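Local coordinates for protein insulinase family protease (Yersinia pestis, PDB 3GO9) that is a predicted insulinase-family (M16) protease whose zinc-binding motif is degenerate, so its catalytic activity is uncertain, at residues Leu74-Phe85 / Ala133-Val144. Residues are numbered along the deposited sequence; the frame is centred on the assembly and turned at random.
Sequences LPRLALMSSASF and AWLSDTAGNLAV
Ala133, small enough to let an aromatic ring lie close to the helix backbone, meets Phe85, whose CE2 edge comes 3.6 Å from the backbone N of Trp134. With CG anti to the backbone N (chi1 -174°), Trp134 donates from NE1 to Ala78 O at 2.9 Å from above the carbonyl plane, packs CZ2 on the Ala78 methyl, and forms an offset edge-to-face pair with Phe85, the Trp134 edge toward the Phe85 face, planes 75° apart. Asp137 suits a loop rich in donors. Asp137 OD2 accepts Ser82 OG on its anti lone pair (2.7 Å) and, out of the carboxylate plane on the syn side, Ser84 N; OD1 accepts Ser84 OG through a syn lone pair. Three bonds thus fix the carboxylate's rotation. The Thr138 hydroxyl serves Trp134 O and a water shared with Ser82 OG, lying over one indole face. Branched Leu142 uses both methyls, CD1 on Ala78 CB and CD2 3.6 Å from Leu74 CD2. Small Ala143 fits close to Ser81; Val144 CG2 touches Leu77 CD1. Helix 70-80 also carries zinc-binding His72, and Arg76 salt-bridges the zinc ligand Asp158. Segments 74-80 and 133-140 run at 133° beside strand 114-120, with helices 146-153 and 196-206 against Leu77 and Val144 respectively.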
loop_
_atom_site.group_PDB
_atom_site.type_symbol
_atom_site.label_atom_id
_atom_site.label_comp_id
_atom_site.label_asym_id
_atom_site.label_seq_id
_atom_site.Cartn_x
_atom_site.Cartn_y
_atom_site.Cartn_z
ATOM N N LEU A 74 -5.103 8.544 20.026
ATOM C CA LEU A 74 -4.900 9.977 19.778
ATOM C C LEU A 74 -5.822 10.502 18.687
ATOM O O LEU A 74 -6.450 11.517 18.889
ATOM C CB LEU A 74 -3.426 10.299 19.488
ATOM C CG LEU A 74 -2.385 10.081 20.586
ATOM C CD1 LEU A 74 -0.940 10.278 20.052
ATOM C CD2 LEU A 74 -2.701 11.000 21.771
ATOM N N PRO A 75 -5.904 9.839 17.516
ATOM C CA PRO A 75 -6.757 10.444 16.516
ATOM C C PRO A 75 -8.226 10.464 16.870
ATOM O O PRO A 75 -8.952 11.355 16.374
ATOM C CB PRO A 75 -6.507 9.584 15.261
ATOM C CG PRO A 75 -5.726 8.470 15.690
ATOM C CD PRO A 75 -5.140 8.702 16.976
ATOM N N ARG A 76 -8.686 9.532 17.718
ATOM C CA ARG A 76 -10.079 9.578 18.123
ATOM C C ARG A 76 -10.358 10.864 18.952
ATOM O O ARG A 76 -11.439 11.467 18.892
ATOM C CB ARG A 76 -10.424 8.333 18.937
ATOM C CG ARG A 76 -11.944 8.147 19.002
ATOM C CD ARG A 76 -12.307 6.957 19.855
ATOM N NE ARG A 76 -11.900 5.659 19.320
ATOM C CZ ARG A 76 -12.383 4.516 19.801
ATOM N NH1 ARG A 76 -13.255 4.534 20.806
ATOM N NH2 ARG A 76 -11.979 3.339 19.315
ATOM N N LEU A 77 -9.373 11.294 19.722
ATOM C CA LEU A 77 -9.490 12.541 20.491
ATOM C C LEU A 77 -9.781 13.764 19.567
ATOM O O LEU A 77 -10.632 14.593 19.903
ATOM C CB LEU A 77 -8.254 12.768 21.379
ATOM C CG LEU A 77 -7.939 11.663 22.326
ATOM C CD1 LEU A 77 -6.639 12.051 23.131
ATOM C CD2 LEU A 77 -9.089 11.314 23.302
ATOM N N ALA A 78 -9.064 13.822 18.453
ATOM C CA ALA A 78 -9.138 14.859 17.470
ATOM C C ALA A 78 -10.553 14.948 16.861
ATOM O O ALA A 78 -10.947 16.008 16.356
ATOM C CB ALA A 78 -8.054 14.661 16.337
ATOM N N LEU A 79 -11.322 13.852 16.940
ATOM C CA LEU A 79 -12.731 13.845 16.492
ATOM C C LEU A 79 -13.699 14.195 17.604
ATOM O O LEU A 79 -14.867 14.487 17.350
ATOM C CB LEU A 79 -13.117 12.478 15.905
ATOM C CG LEU A 79 -12.296 12.059 14.714
ATOM C CD1 LEU A 79 -12.490 10.538 14.285
ATOM C CD2 LEU A 79 -12.575 12.972 13.481
HETATM N N MSE A 80 -13.288 14.125 18.863
HETATM C CA MSE A 80 -14.158 14.515 19.959
HETATM C C MSE A 80 -14.201 16.017 20.044
HETATM O O MSE A 80 -15.256 16.604 20.267
HETATM C CB MSE A 80 -13.647 13.964 21.288
HETATM C CG MSE A 80 -13.477 12.493 21.351
HETATM SE SE MSE A 80 -15.144 11.491 21.149
HETATM C CE MSE A 80 -15.240 11.295 19.336
ATOM N N SER A 81 -13.047 16.652 19.921
ATOM C CA SER A 81 -12.990 18.090 20.078
ATOM C C SER A 81 -11.726 18.597 19.443
ATOM O O SER A 81 -10.707 17.872 19.425
ATOM C CB SER A 81 -13.078 18.473 21.555
ATOM O OG SER A 81 -11.829 18.550 22.149
ATOM N N SER A 82 -11.777 19.813 18.912
ATOM C CA SER A 82 -10.598 20.396 18.293
ATOM C C SER A 82 -10.535 21.866 18.637
ATOM O O SER A 82 -11.547 22.565 18.567
ATOM C CB SER A 82 -10.598 20.162 16.805
ATOM O OG SER A 82 -9.326 20.317 16.203
ATOM N N ALA A 83 -9.360 22.318 19.039
ATOM C CA ALA A 83 -9.253 23.649 19.696
ATOM C C ALA A 83 -9.817 24.816 18.863
ATOM O O ALA A 83 -10.396 25.764 19.446
ATOM C CB ALA A 83 -7.817 23.949 20.109
ATOM N N SER A 84 -9.724 24.763 17.540
ATOM C CA SER A 84 -10.158 25.850 16.681
ATOM C C SER A 84 -11.637 25.764 16.301
ATOM O O SER A 84 -12.113 26.596 15.525
ATOM C CB SER A 84 -9.361 25.871 15.396
ATOM O OG SER A 84 -7.964 26.046 15.625
ATOM N N PHE A 85 -12.349 24.805 16.854
ATOM C CA PHE A 85 -13.709 24.491 16.405
ATOM C C PHE A 85 -14.728 24.439 17.538
ATOM O O PHE A 85 -14.510 23.825 18.572
ATOM C CB PHE A 85 -13.744 23.098 15.776
ATOM C CG PHE A 85 -12.976 23.000 14.513
ATOM C CD1 PHE A 85 -13.614 22.989 13.289
ATOM C CD2 PHE A 85 -11.590 22.877 14.524
ATOM C CE1 PHE A 85 -12.900 22.887 12.089
ATOM C CE2 PHE A 85 -10.874 22.783 13.292
ATOM C CZ PHE A 85 -11.553 22.823 12.089
ATOM N N ALA A 133 -6.862 23.808 9.616
ATOM C CA ALA A 133 -6.971 24.153 11.019
ATOM C C ALA A 133 -7.138 22.862 11.841
ATOM O O ALA A 133 -6.492 22.716 12.904
ATOM C CB ALA A 133 -8.113 25.086 11.186
ATOM N N TRP A 134 -7.949 21.923 11.347
ATOM C CA TRP A 134 -8.158 20.668 12.043
ATOM C C TRP A 134 -6.832 19.900 12.082
ATOM O O TRP A 134 -6.440 19.338 13.092
ATOM C CB TRP A 134 -9.251 19.794 11.410
ATOM C CG TRP A 134 -9.555 18.577 12.221
ATOM C CD1 TRP A 134 -10.346 18.523 13.341
ATOM C CD2 TRP A 134 -9.019 17.245 12.047
ATOM N NE1 TRP A 134 -10.366 17.230 13.841
ATOM C CE2 TRP A 134 -9.580 16.439 13.046
ATOM C CE3 TRP A 134 -8.129 16.662 11.131
ATOM C CZ2 TRP A 134 -9.281 15.101 13.165
ATOM C CZ3 TRP A 134 -7.870 15.286 11.228
ATOM C CH2 TRP A 134 -8.440 14.541 12.267
ATOM N N LEU A 135 -6.126 19.892 10.964
ATOM C CA LEU A 135 -4.877 19.127 10.871
ATOM C C LEU A 135 -3.783 19.772 11.747
ATOM O O LEU A 135 -2.977 19.044 12.364
ATOM C CB LEU A 135 -4.377 19.016 9.444
ATOM C CG LEU A 135 -5.234 18.108 8.553
ATOM C CD1 LEU A 135 -4.904 18.349 7.063
ATOM C CD2 LEU A 135 -5.074 16.640 8.885
ATOM N N SER A 136 -3.735 21.097 11.782
ATOM C CA SER A 136 -2.765 21.805 12.686
ATOM C C SER A 136 -3.123 21.725 14.156
ATOM O O SER A 136 -2.232 21.579 15.007
ATOM C CB SER A 136 -2.460 23.211 12.209
ATOM O OG SER A 136 -3.610 24.023 12.106
ATOM N N ASP A 137 -4.402 21.781 14.478
ATOM C CA ASP A 137 -4.857 21.464 15.845
ATOM C C ASP A 137 -4.387 20.067 16.236
ATOM O O ASP A 137 -3.864 19.851 17.337
ATOM C CB ASP A 137 -6.403 21.474 15.973
ATOM C CG ASP A 137 -7.066 22.847 15.935
ATOM O OD1 ASP A 137 -6.378 23.913 15.969
ATOM O OD2 ASP A 137 -8.345 22.816 15.965
ATOM N N THR A 138 -4.575 19.088 15.348
ATOM C CA THR A 138 -4.228 17.734 15.677
ATOM C C THR A 138 -2.695 17.571 15.833
ATOM O O THR A 138 -2.212 16.903 16.771
ATOM C CB THR A 138 -4.736 16.823 14.565
ATOM O OG1 THR A 138 -6.173 16.897 14.496
ATOM C CG2 THR A 138 -4.358 15.398 14.801
ATOM N N ALA A 139 -1.967 18.214 14.930
ATOM C CA ALA A 139 -0.493 18.063 14.838
ATOM C C ALA A 139 0.190 18.647 16.037
ATOM O O ALA A 139 1.217 18.089 16.505
ATOM C CB ALA A 139 0.048 18.726 13.602
ATOM N N GLY A 140 -0.321 19.753 16.544
ATOM C CA GLY A 140 0.357 20.486 17.627
ATOM C C GLY A 140 -0.409 20.896 18.847
ATOM O O GLY A 140 0.223 21.382 19.795
ATOM N N ASN A 141 -1.737 20.751 18.853
ATOM C CA ASN A 141 -2.539 21.203 20.004
ATOM C C ASN A 141 -3.697 20.246 20.284
ATOM O O ASN A 141 -4.797 20.644 20.630
ATOM C CB ASN A 141 -3.065 22.615 19.764
ATOM C CG ASN A 141 -3.564 23.304 21.040
ATOM O OD1 ASN A 141 -3.131 23.013 22.133
ATOM N ND2 ASN A 141 -4.543 24.196 20.881
ATOM N N LEU A 142 -3.407 18.975 20.181
ATOM C CA LEU A 142 -4.433 17.913 20.355
ATOM C C LEU A 142 -5.102 18.040 21.727
ATOM O O LEU A 142 -4.431 18.313 22.721
ATOM C CB LEU A 142 -3.791 16.534 20.186
ATOM C CG LEU A 142 -4.752 15.350 20.235
ATOM C CD1 LEU A 142 -5.660 15.386 19.026
ATOM C CD2 LEU A 142 -3.977 13.989 20.300
ATOM N N ALA A 143 -6.429 17.877 21.764
ATOM C CA ALA A 143 -7.210 18.067 22.970
ATOM C C ALA A 143 -7.163 16.790 23.801
ATOM O O ALA A 143 -7.964 15.900 23.630
ATOM C CB ALA A 143 -8.691 18.480 22.618
ATOM N N VAL A 144 -6.165 16.686 24.665
ATOM C CA VAL A 144 -5.943 15.483 25.445
ATOM C C VAL A 144 -6.262 15.859 26.897
ATOM O O VAL A 144 -5.522 16.579 27.545
ATOM C CB VAL A 144 -4.474 14.991 25.327
ATOM C CG1 VAL A 144 -4.308 13.653 26.094
ATOM C CG2 VAL A 144 -4.060 14.842 23.850
HETATM O O HOH W 1 -7.992 18.040 19.212
HETATM O O HOH W 2 -7.633 18.123 16.636
HETATM O O HOH W 3 -7.208 20.605 19.434
#